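Local coordinates for protein CaaX farnesyltransferase beta subunit Ram1 (Aspergillus fumigatus, PDB 4L9P) that probably serves as the peptide-binding subunit of a zinc-dependent heterodimer that transfers farnesyl from farnesyl diphosphate to a cysteine near the C-terminus of target proteins, at residues E249-A254 with P289-R294; G253-M258 with A318-C323; K235-G240 with R277-E282. All blocks are in the same frame, centred on the assembly; numbering follows the deposited sequence.

Interaction 1: residues E249-A254 with P289-R294; sequences EDVRGA and PEYLSR. With FII ([(3,7,11-trimethyl-dodeca-2,6,10-trienyloxycarbamoyl)-methyl]-phosphonic acid), chain Q.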
loop_
_atom_site.group_PDB
_atom_site.type_symbol
_atom_site.label_atom_id
_atom_site.label_comp_id
_atom_site.label_asym_id
_atom_site.label_seq_id
_atom_site.Cartn_x
_atom_site.Cartn_y
_atom_site.Cartn_z
ATOM N N GLU B 249 -12.755 2.511 5.835
ATOM C CA GLU B 249 -12.795 1.391 4.878
ATOM C C GLU B 249 -11.808 1.646 3.759
ATOM O O GLU B 249 -11.950 2.589 2.999
ATOM C CB GLU B 249 -14.199 1.271 4.306
ATOM C CG GLU B 249 -14.294 0.059 3.339
ATOM C CD GLU B 249 -15.632 -0.169 2.741
ATOM O OE1 GLU B 249 -16.609 0.584 2.995
ATOM O OE2 GLU B 249 -15.736 -1.142 1.942
ATOM N N ASP B 250 -10.872 0.697 3.623
ATOM C CA ASP B 250 -9.887 0.780 2.525
ATOM C C ASP B 250 -9.314 -0.593 2.338
ATOM O O ASP B 250 -9.636 -1.521 3.084
ATOM C CB ASP B 250 -8.825 1.887 2.778
ATOM C CG ASP B 250 -7.982 1.636 3.994
ATOM O OD1 ASP B 250 -7.532 0.493 4.170
ATOM O OD2 ASP B 250 -7.762 2.602 4.789
ATOM N N VAL B 251 -8.508 -0.722 1.288
ATOM C CA VAL B 251 -8.066 -2.061 0.914
ATOM C C VAL B 251 -7.114 -2.695 1.945
ATOM O O VAL B 251 -7.009 -3.922 1.928
ATOM C CB VAL B 251 -7.419 -2.072 -0.469
ATOM C CG1 VAL B 251 -8.445 -1.638 -1.592
ATOM C CG2 VAL B 251 -6.155 -1.277 -0.443
ATOM N N ARG B 252 -6.493 -1.941 2.864
ATOM C CA ARG B 252 -5.832 -2.569 4.030
ATOM C C ARG B 252 -6.773 -3.397 4.805
ATOM O O ARG B 252 -6.414 -4.490 5.280
ATOM C CB ARG B 252 -5.361 -1.558 5.099
ATOM C CG ARG B 252 -4.351 -0.713 4.569
ATOM C CD ARG B 252 -4.051 0.373 5.727
ATOM N NE ARG B 252 -5.231 1.183 5.991
ATOM C CZ ARG B 252 -5.595 1.639 7.212
ATOM N NH1 ARG B 252 -4.865 1.436 8.300
ATOM N NH2 ARG B 252 -6.667 2.302 7.293
ATOM N N GLY B 253 -7.975 -2.910 5.020
ATOM C CA GLY B 253 -8.981 -3.648 5.759
ATOM C C GLY B 253 -9.260 -4.963 5.096
ATOM O O GLY B 253 -9.246 -6.003 5.772
ATOM N N ALA B 254 -9.474 -4.940 3.768
ATOM C CA ALA B 254 -9.772 -6.159 3.065
ATOM C C ALA B 254 -8.599 -7.160 3.150
ATOM O O ALA B 254 -8.793 -8.340 3.432
ATOM C CB ALA B 254 -10.079 -5.868 1.616
ATOM N N PRO B 289 -14.096 -9.143 -4.617
ATOM C CA PRO B 289 -13.269 -8.806 -5.795
ATOM C C PRO B 289 -13.901 -7.652 -6.609
ATOM O O PRO B 289 -13.154 -6.900 -7.240
ATOM C CB PRO B 289 -13.195 -10.136 -6.603
ATOM C CG PRO B 289 -14.466 -10.892 -6.173
ATOM C CD PRO B 289 -14.694 -10.494 -4.685
ATOM N N GLU B 290 -15.233 -7.557 -6.636
ATOM C CA GLU B 290 -15.866 -6.419 -7.298
ATOM C C GLU B 290 -15.452 -5.086 -6.621
ATOM O O GLU B 290 -15.145 -4.099 -7.332
ATOM C CB GLU B 290 -17.389 -6.572 -7.256
ATOM C CG GLU B 290 -17.875 -7.814 -8.014
ATOM C CD GLU B 290 -17.990 -9.056 -7.174
ATOM O OE1 GLU B 290 -17.442 -9.131 -6.076
ATOM O OE2 GLU B 290 -18.670 -10.009 -7.630
ATOM N N TYR B 291 -15.399 -5.057 -5.289
ATOM C CA TYR B 291 -14.950 -3.885 -4.568
ATOM C C TYR B 291 -13.498 -3.580 -4.977
ATOM O O TYR B 291 -13.137 -2.425 -5.260
ATOM C CB TYR B 291 -15.054 -4.160 -3.077
ATOM C CG TYR B 291 -14.263 -3.205 -2.217
ATOM C CD1 TYR B 291 -14.733 -1.936 -1.937
ATOM C CD2 TYR B 291 -13.024 -3.571 -1.724
ATOM C CE1 TYR B 291 -14.018 -1.046 -1.123
ATOM C CE2 TYR B 291 -12.293 -2.746 -0.945
ATOM C CZ TYR B 291 -12.729 -1.473 -0.663
ATOM O OH TYR B 291 -11.988 -0.703 0.196
ATOM N N LEU B 292 -12.651 -4.607 -5.018
ATOM C CA LEU B 292 -11.251 -4.317 -5.367
ATOM C C LEU B 292 -11.140 -3.807 -6.819
ATOM O O LEU B 292 -10.349 -2.898 -7.108
ATOM C CB LEU B 292 -10.404 -5.575 -5.191
ATOM C CG LEU B 292 -10.376 -6.101 -3.746
ATOM C CD1 LEU B 292 -9.688 -7.496 -3.617
ATOM C CD2 LEU B 292 -9.651 -5.070 -2.820
ATOM N N SER B 293 -11.944 -4.359 -7.760
ATOM C CA SER B 293 -11.925 -3.847 -9.128
ATOM C C SER B 293 -12.272 -2.335 -9.153
ATOM O O SER B 293 -11.733 -1.572 -9.978
ATOM C CB SER B 293 -12.991 -4.599 -9.915
ATOM O OG SER B 293 -13.178 -3.986 -11.202
ATOM N N ARG B 294 -13.217 -1.910 -8.279
ATOM C CA ARG B 294 -13.610 -0.513 -8.214
ATOM C C ARG B 294 -12.522 0.382 -7.598
ATOM O O ARG B 294 -12.692 1.630 -7.585
ATOM C CB ARG B 294 -14.885 -0.394 -7.395
ATOM C CG ARG B 294 -16.116 -1.052 -8.100
ATOM C CD ARG B 294 -17.462 -0.608 -7.532
ATOM N NE ARG B 294 -17.472 -0.762 -6.103
ATOM C CZ ARG B 294 -17.906 -1.836 -5.425
ATOM N NH1 ARG B 294 -18.306 -2.930 -6.033
ATOM N NH2 ARG B 294 -17.885 -1.807 -4.093
HETATM C C1 FII Q . -1.001 -4.233 5.243
HETATM C C2 FII Q . -0.881 -2.735 5.333
HETATM C C6 FII Q . -1.361 -2.135 6.586
HETATM C C10 FII Q . -0.688 -1.983 4.081
HETATM C C11 FII Q . -0.641 -0.457 4.005
HETATM C C12 FII Q . 0.858 -0.044 3.940
HETATM C C15 FII Q . 1.178 1.353 3.415
HETATM C C18 FII Q . 2.630 1.808 3.335
HETATM C C22 FII Q . 0.042 2.325 3.442
HETATM C C23 FII Q . 0.254 3.565 2.587
HETATM C C24 FII Q . -0.772 4.600 2.850
HETATM C C27 FII Q . -0.309 5.936 2.363
HETATM C C30 FII Q . -0.674 6.256 0.924
HETATM C C34 FII Q . -0.194 6.973 3.415
HETATM C C35 FII Q . -0.015 8.443 3.096
HETATM O O36 FII Q . 1.257 8.903 3.514
HETATM N N42 FII Q . 2.332 8.217 3.017
HETATM C C43 FII Q . 2.947 8.888 1.950
HETATM O O44 FII Q . 2.552 9.955 1.457
HETATM C C45 FII Q . 4.194 8.177 1.445
HETATM P P46 FII Q . 4.492 8.376 -0.388
HETATM O O49 FII Q . 3.190 8.103 -1.043
HETATM O O50 FII Q . 5.063 9.741 -0.618
HETATM O O51 FII Q . 5.534 7.270 -0.657
HETATM O O HOH W 1 -12.994 1.740 0.489
HETATM O O HOH W 2 -11.901 -2.895 2.238
#
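Tyr291 of helix 288-293 and Glu249, just ahead of helix 251-263 of the alpha-alpha toroid, both set CG anti to the backbone N (chi1 163° for the tyrosine), and the ring and the extended acid reach toward each other tip to tip. Carboxylate and ring planes lie nearly parallel, 18° apart, with Glu249 OE2 3.5 Å from Tyr291 CE1. The phenol oxygen comes up against the backbone just before helix 251-263, Tyr291 OH standing 3.4 Å from Asp250 C. Two waters tie this hydroxyl to main-chain carbonyls: one donates to Glu249 O and meets the hydroxyl in the plane of the ring, the other donates to Asp250 O and holds the hydroxyl more weakly. Beside the polar tip the contact turns apolar, with Val251 CG1 packed 3.8 Å from Leu292 CD2 and also approaching CE2 of the ring obliquely.

Asp250 is the N-cap of helix 251-263, although its capping bond from Arg252 N is weak. Its carboxylate is also gripped side-on by Arg252, through NE and NH2. Arg252 belongs to the pocket of the farnesyl analogue FII; its NH1 binds the backbone of the bound peptide, and Glu248 shares NH2. The stronger arm of the grip is nearly straight at 164°: Arg252 NH2 lies 2.7 Å from Asp250 OD2, on its syn lone pair, while Arg252 CG rests 3.8 Å from FII C11.

Interaction 2: residues G253-M258 with A318-C323; sequences GAYCAM and ALACLC. With FII ([(3,7,11-trimethyl-dodeca-2,6,10-trienyloxycarbamoyl)-methyl]-phosphonic acid), chain Q.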
loop_
_atom_site.group_PDB
_atom_site.type_symbol
_atom_site.label_atom_id
_atom_site.label_comp_id
_atom_site.label_asym_id
_atom_site.label_seq_id
_atom_site.Cartn_x
_atom_site.Cartn_y
_atom_site.Cartn_z
ATOM N N GLY B 253 -7.975 -2.910 5.020
ATOM C CA GLY B 253 -8.981 -3.648 5.759
ATOM C C GLY B 253 -9.260 -4.963 5.096
ATOM O O GLY B 253 -9.246 -6.003 5.772
ATOM N N ALA B 254 -9.474 -4.940 3.768
ATOM C CA ALA B 254 -9.772 -6.159 3.065
ATOM C C ALA B 254 -8.599 -7.160 3.150
ATOM O O ALA B 254 -8.793 -8.340 3.432
ATOM C CB ALA B 254 -10.079 -5.868 1.616
ATOM N N TYR B 255 -7.378 -6.704 2.802
ATOM C CA TYR B 255 -6.240 -7.614 2.787
ATOM C C TYR B 255 -5.938 -8.156 4.188
ATOM O O TYR B 255 -5.757 -9.391 4.383
ATOM C CB TYR B 255 -5.014 -6.842 2.260
ATOM C CG TYR B 255 -3.721 -7.558 2.486
ATOM C CD1 TYR B 255 -3.378 -8.714 1.767
ATOM C CD2 TYR B 255 -2.832 -7.071 3.436
ATOM C CE1 TYR B 255 -2.188 -9.381 2.042
ATOM C CE2 TYR B 255 -1.650 -7.708 3.708
ATOM C CZ TYR B 255 -1.324 -8.880 3.019
ATOM O OH TYR B 255 -0.141 -9.530 3.338
ATOM N N CYS B 256 -5.884 -7.286 5.210
ATOM C CA CYS B 256 -5.563 -7.789 6.545
ATOM C C CYS B 256 -6.650 -8.726 7.086
ATOM O O CYS B 256 -6.309 -9.759 7.684
ATOM C CB CYS B 256 -5.393 -6.635 7.525
ATOM S SG CYS B 256 -3.922 -5.589 7.212
ATOM N N ALA B 257 -7.931 -8.385 6.860
ATOM C CA ALA B 257 -8.991 -9.262 7.332
ATOM C C ALA B 257 -8.899 -10.620 6.654
ATOM O O ALA B 257 -9.083 -11.674 7.307
ATOM C CB ALA B 257 -10.364 -8.628 7.047
ATOM N N MET B 258 -8.673 -10.624 5.339
ATOM C CA MET B 258 -8.667 -11.913 4.638
ATOM C C MET B 258 -7.440 -12.760 4.909
ATOM O O MET B 258 -7.546 -13.992 4.900
ATOM C CB MET B 258 -8.883 -11.715 3.151
ATOM C CG MET B 258 -10.310 -11.216 2.858
ATOM S SD MET B 258 -11.707 -12.210 3.632
ATOM C CE MET B 258 -11.333 -13.852 3.092
ATOM N N ALA B 318 -4.513 -5.112 -2.589
ATOM C CA ALA B 318 -5.572 -5.576 -3.484
ATOM C C ALA B 318 -5.172 -6.833 -4.260
ATOM O O ALA B 318 -5.979 -7.753 -4.370
ATOM C CB ALA B 318 -5.997 -4.462 -4.472
ATOM N N LEU B 319 -3.958 -6.844 -4.820
ATOM C CA LEU B 319 -3.555 -8.001 -5.639
ATOM C C LEU B 319 -3.352 -9.219 -4.743
ATOM O O LEU B 319 -3.755 -10.331 -5.121
ATOM C CB LEU B 319 -2.252 -7.697 -6.368
ATOM C CG LEU B 319 -2.421 -6.650 -7.495
ATOM C CD1 LEU B 319 -1.048 -6.152 -7.973
ATOM C CD2 LEU B 319 -3.280 -7.249 -8.655
ATOM N N ALA B 320 -2.756 -9.038 -3.555
ATOM C CA ALA B 320 -2.573 -10.167 -2.658
ATOM C C ALA B 320 -3.953 -10.670 -2.210
ATOM O O ALA B 320 -4.189 -11.879 -2.139
ATOM C CB ALA B 320 -1.720 -9.751 -1.412
ATOM N N CYS B 321 -4.887 -9.752 -1.899
ATOM C CA CYS B 321 -6.231 -10.193 -1.514
ATOM C C CYS B 321 -6.895 -10.956 -2.670
ATOM O O CYS B 321 -7.539 -11.991 -2.418
ATOM C CB CYS B 321 -7.068 -8.946 -1.120
ATOM S SG CYS B 321 -8.584 -9.424 -0.279
ATOM N N LEU B 322 -6.751 -10.482 -3.926
ATOM C CA LEU B 322 -7.355 -11.220 -5.072
ATOM C C LEU B 322 -6.784 -12.633 -5.154
ATOM O O LEU B 322 -7.532 -13.584 -5.418
ATOM C CB LEU B 322 -7.086 -10.510 -6.410
ATOM C CG LEU B 322 -7.965 -9.279 -6.625
ATOM C CD1 LEU B 322 -7.491 -8.610 -7.912
ATOM C CD2 LEU B 322 -9.465 -9.586 -6.728
ATOM N N CYS B 323 -5.486 -12.779 -4.870
ATOM C CA CYS B 323 -4.874 -14.095 -4.923
ATOM C C CYS B 323 -5.265 -14.988 -3.744
ATOM O O CYS B 323 -4.932 -16.197 -3.764
ATOM C CB CYS B 323 -3.324 -13.956 -5.033
ATOM S SG CYS B 323 -2.885 -13.229 -6.680
HETATM C C1 FII Q . -1.001 -4.233 5.243
HETATM C C2 FII Q . -0.881 -2.735 5.333
HETATM C C6 FII Q . -1.361 -2.135 6.586
HETATM C C10 FII Q . -0.688 -1.983 4.081
HETATM C C11 FII Q . -0.641 -0.457 4.005
HETATM C C12 FII Q . 0.858 -0.044 3.940
HETATM C C15 FII Q . 1.178 1.353 3.415
HETATM C C18 FII Q . 2.630 1.808 3.335
HETATM C C22 FII Q . 0.042 2.325 3.442
HETATM C C23 FII Q . 0.254 3.565 2.587
HETATM C C24 FII Q . -0.772 4.600 2.850
HETATM C C27 FII Q . -0.309 5.936 2.363
HETATM C C30 FII Q . -0.674 6.256 0.924
HETATM C C34 FII Q . -0.194 6.973 3.415
HETATM C C35 FII Q . -0.015 8.443 3.096
HETATM O O36 FII Q . 1.257 8.903 3.514
HETATM N N42 FII Q . 2.332 8.217 3.017
HETATM C C43 FII Q . 2.947 8.888 1.950
HETATM O O44 FII Q . 2.552 9.955 1.457
HETATM C C45 FII Q . 4.194 8.177 1.445
HETATM P P46 FII Q . 4.492 8.376 -0.388
HETATM O O49 FII Q . 3.190 8.103 -1.043
HETATM O O50 FII Q . 5.063 9.741 -0.618
HETATM O O51 FII Q . 5.534 7.270 -0.657
#
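Tyr255 and Ala320 make the closest apolar contact between helices 251-263 and 312-323, two helices of the alpha-alpha toroid whose segments here run 8.7 Å apart with a crossing angle of 40°. Tyr255 CG is anti to the backbone N (chi1 167°), and one side of its ring reaches Ala320, whose CB is 3.5 Å from Tyr255 CE1. The main chain approaches the same side of the ring, Cys321 N lying at the ring edge 4.1 Å from Tyr255 CD1. The small Ala320 and Cys321 both point toward helix 251-263, and backbones come close: the CA atoms of Tyr255 and Cys321 are only 5.0 Å apart.

A sulfur packs beside it: Cys321 SG sits 4.0 Å from Met258 CG and touches both the carbonyl oxygen and CB of Ala254. Beyond CG the Met258 chain bends at chi2 and chi3, and its end leads away from the opposing helix.

Ligand packing engages the other side of the Tyr255 ring. The terminal methyl of the farnesyl analogue, FII C1, lies at the ring edge 3.8 Å from Tyr255 CD2, and Cys256 SG is 3.8 Å from the same FII C1, so the two residues border the distal end of the isoprenoid.

The polar end of Tyr255 is satisfied by hydrogen bonds to Ile497 O and Tyr204 OH. Among the neighbouring helices, Leu288 of helix 288-293 packs against Ala254, Met258 and Cys321, while Leu378 of helix 375-384 touches Ala320.

Interaction 3: residues K235-G240 with R277-E282; sequences KQPDGG and RQNGLE. With EDO (1,2-ethanediol), chain O.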
loop_
_atom_site.group_PDB
_atom_site.type_symbol
_atom_site.label_atom_id
_atom_site.label_comp_id
_atom_site.label_asym_id
_atom_site.label_seq_id
_atom_site.Cartn_x
_atom_site.Cartn_y
_atom_site.Cartn_z
ATOM N N LYS B 235 -17.421 -6.307 7.746
ATOM C CA LYS B 235 -17.822 -6.446 6.358
ATOM C C LYS B 235 -18.835 -5.379 6.020
ATOM O O LYS B 235 -19.838 -5.229 6.737
ATOM C CB LYS B 235 -18.440 -7.865 6.159
ATOM C CG LYS B 235 -18.876 -8.143 4.745
ATOM C CD LYS B 235 -17.706 -8.335 3.768
ATOM C CE LYS B 235 -18.270 -8.745 2.375
ATOM N NZ LYS B 235 -17.205 -8.996 1.392
ATOM N N GLN B 236 -18.616 -4.668 4.921
ATOM C CA GLN B 236 -19.474 -3.560 4.520
ATOM C C GLN B 236 -20.375 -3.916 3.345
ATOM O O GLN B 236 -20.071 -4.827 2.580
ATOM C CB GLN B 236 -18.612 -2.374 4.090
ATOM C CG GLN B 236 -17.717 -1.853 5.231
ATOM C CD GLN B 236 -18.553 -1.515 6.495
ATOM O OE1 GLN B 236 -18.336 -2.086 7.631
ATOM N NE2 GLN B 236 -19.487 -0.629 6.321
ATOM N N PRO B 237 -21.467 -3.160 3.134
ATOM C CA PRO B 237 -22.380 -3.472 2.013
ATOM C C PRO B 237 -21.703 -3.476 0.653
ATOM O O PRO B 237 -22.122 -4.221 -0.229
ATOM C CB PRO B 237 -23.381 -2.319 2.061
ATOM C CG PRO B 237 -23.418 -2.003 3.550
ATOM C CD PRO B 237 -21.984 -2.086 4.000
ATOM N N ASP B 238 -20.687 -2.629 0.478
ATOM C CA ASP B 238 -20.010 -2.548 -0.812
ATOM C C ASP B 238 -18.972 -3.639 -1.043
ATOM O O ASP B 238 -18.303 -3.636 -2.078
ATOM C CB ASP B 238 -19.395 -1.159 -1.065
ATOM C CG ASP B 238 -18.168 -0.886 -0.222
ATOM O OD1 ASP B 238 -17.799 -1.703 0.647
ATOM O OD2 ASP B 238 -17.552 0.160 -0.482
ATOM N N GLY B 239 -18.881 -4.592 -0.110
ATOM C CA GLY B 239 -17.993 -5.722 -0.303
ATOM C C GLY B 239 -16.643 -5.653 0.402
ATOM O O GLY B 239 -15.987 -6.662 0.623
ATOM N N GLY B 240 -16.247 -4.432 0.760
ATOM C CA GLY B 240 -15.006 -4.221 1.494
ATOM C C GLY B 240 -15.144 -4.404 2.988
ATOM O O GLY B 240 -16.189 -4.879 3.528
ATOM N N ARG B 277 -25.261 -9.070 6.243
ATOM C CA ARG B 277 -26.294 -10.013 5.710
ATOM C C ARG B 277 -27.570 -9.270 5.337
ATOM O O ARG B 277 -28.344 -9.745 4.479
ATOM C CB ARG B 277 -26.579 -11.155 6.687
ATOM C CG ARG B 277 -25.428 -12.190 6.732
ATOM C CD ARG B 277 -25.843 -13.264 7.707
ATOM N NE ARG B 277 -24.947 -14.411 7.690
ATOM C CZ ARG B 277 -24.969 -15.380 6.767
ATOM N NH1 ARG B 277 -25.909 -15.390 5.818
ATOM N NH2 ARG B 277 -24.077 -16.358 6.835
ATOM N N GLN B 278 -27.824 -8.141 5.975
ATOM C CA GLN B 278 -29.046 -7.365 5.653
ATOM C C GLN B 278 -28.951 -6.755 4.254
ATOM O O GLN B 278 -29.971 -6.319 3.688
ATOM C CB GLN B 278 -29.317 -6.234 6.654
ATOM C CG GLN B 278 -29.794 -6.661 8.030
ATOM C CD GLN B 278 -31.067 -7.479 7.960
ATOM O OE1 GLN B 278 -32.161 -7.010 7.541
ATOM N NE2 GLN B 278 -30.936 -8.726 8.370
ATOM N N ASN B 279 -27.734 -6.708 3.706
ATOM C CA ASN B 279 -27.496 -6.150 2.388
ATOM C C ASN B 279 -27.258 -7.228 1.359
ATOM O O ASN B 279 -26.576 -6.982 0.309
ATOM C CB ASN B 279 -26.272 -5.226 2.446
ATOM C CG ASN B 279 -26.420 -4.157 3.514
ATOM O OD1 ASN B 279 -25.846 -4.260 4.606
ATOM N ND2 ASN B 279 -27.187 -3.120 3.207
ATOM N N GLY B 280 -27.711 -8.424 1.694
ATOM C CA GLY B 280 -27.686 -9.561 0.796
ATOM C C GLY B 280 -26.363 -10.312 0.675
ATOM O O GLY B 280 -26.249 -11.258 -0.100
ATOM N N LEU B 281 -25.368 -9.937 1.460
ATOM C CA LEU B 281 -24.088 -10.658 1.416
ATOM C C LEU B 281 -24.148 -11.893 2.342
ATOM O O LEU B 281 -24.810 -11.873 3.398
ATOM C CB LEU B 281 -22.976 -9.724 1.880
ATOM C CG LEU B 281 -22.882 -8.461 1.015
ATOM C CD1 LEU B 281 -21.734 -7.637 1.517
ATOM C CD2 LEU B 281 -22.643 -8.765 -0.458
ATOM N N GLU B 282 -23.514 -12.986 1.950
ATOM C CA GLU B 282 -23.574 -14.220 2.745
ATOM C C GLU B 282 -22.219 -14.655 3.266
ATOM O O GLU B 282 -22.179 -15.324 4.302
ATOM C CB GLU B 282 -24.144 -15.374 1.889
ATOM C CG GLU B 282 -25.600 -15.209 1.510
ATOM C CD GLU B 282 -26.058 -16.365 0.664
ATOM O OE1 GLU B 282 -25.793 -16.315 -0.558
ATOM O OE2 GLU B 282 -26.631 -17.348 1.221
HETATM C C1 EDO O . -19.454 0.381 2.275
HETATM O O1 EDO O . -20.741 -0.108 1.876
HETATM C C2 EDO O . -19.431 1.409 3.402
HETATM O O2 EDO O . -20.153 1.196 4.618
HETATM O O HOH W 3 -24.741 -4.891 -0.778
#
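Leu281 packs on the chain at Lys235 and Gln236 in this contact between two loops of the toroid, one following helix 224-234 and the other leading to helix 288-293. A single methyl, set anti to CA (chi2 -178°), does the touching, against a carbonyl oxygen and a lysine methylene: Leu281 CD1 is 3.4 Å from Gln236 O and 3.7 Å from Lys235 CE. The lysine and leucine chains cross at about a right angle. Nearer the surface, the amide of Asn279 lies against the ring of Pro237, with Asn279 OD1 3.5 Å from Pro237 CG.

Water provides the polar link. One molecule donates to Pro237 O and to Asn279 O, at 2.8 Å and 3.0 Å from its oxygen.

Hydrogen bonds within the first loop shape the surface that Leu281 meets. Gln236 to Gly239 is a type I beta turn, and Asp238 OD1 closes an Asx turn by accepting from Gly240 N at 161°, from above the carboxylate plane. Lys235 NZ bonds to Gly239 O at 2.7 Å, as well as to Phe284 O and Asp286 O.

Three carbonyl oxygens thus gather round the ammonium of Lys235, which would favour its charged form, while its aliphatic CE faces Leu281. The chemistry implies two loops meeting by methyl packing, a proline-amide contact and a bridging water.

Interactions 1 and 2 are buried and share the start of helix 251-263: one sets it against helix 288-293, the other against helix 312-323, and both touch FII. They meet directly where Leu292 packs on Leu322 and Cys321. Interaction 3 lies farther out, between partly exposed loops, and does not touch interaction 2; it joins interaction 1 through Asp238, whose carbonyl probably accepts from Arg294 NH2. The chemistry follows place: interaction 2 is almost wholly apolar and sulfur packing, interaction 1 combines such packing with water-linked carbonyls and a salt bridge at the helix N-cap near the ligand, and interaction 3 rests on one leucine methyl, a proline-amide contact and a water.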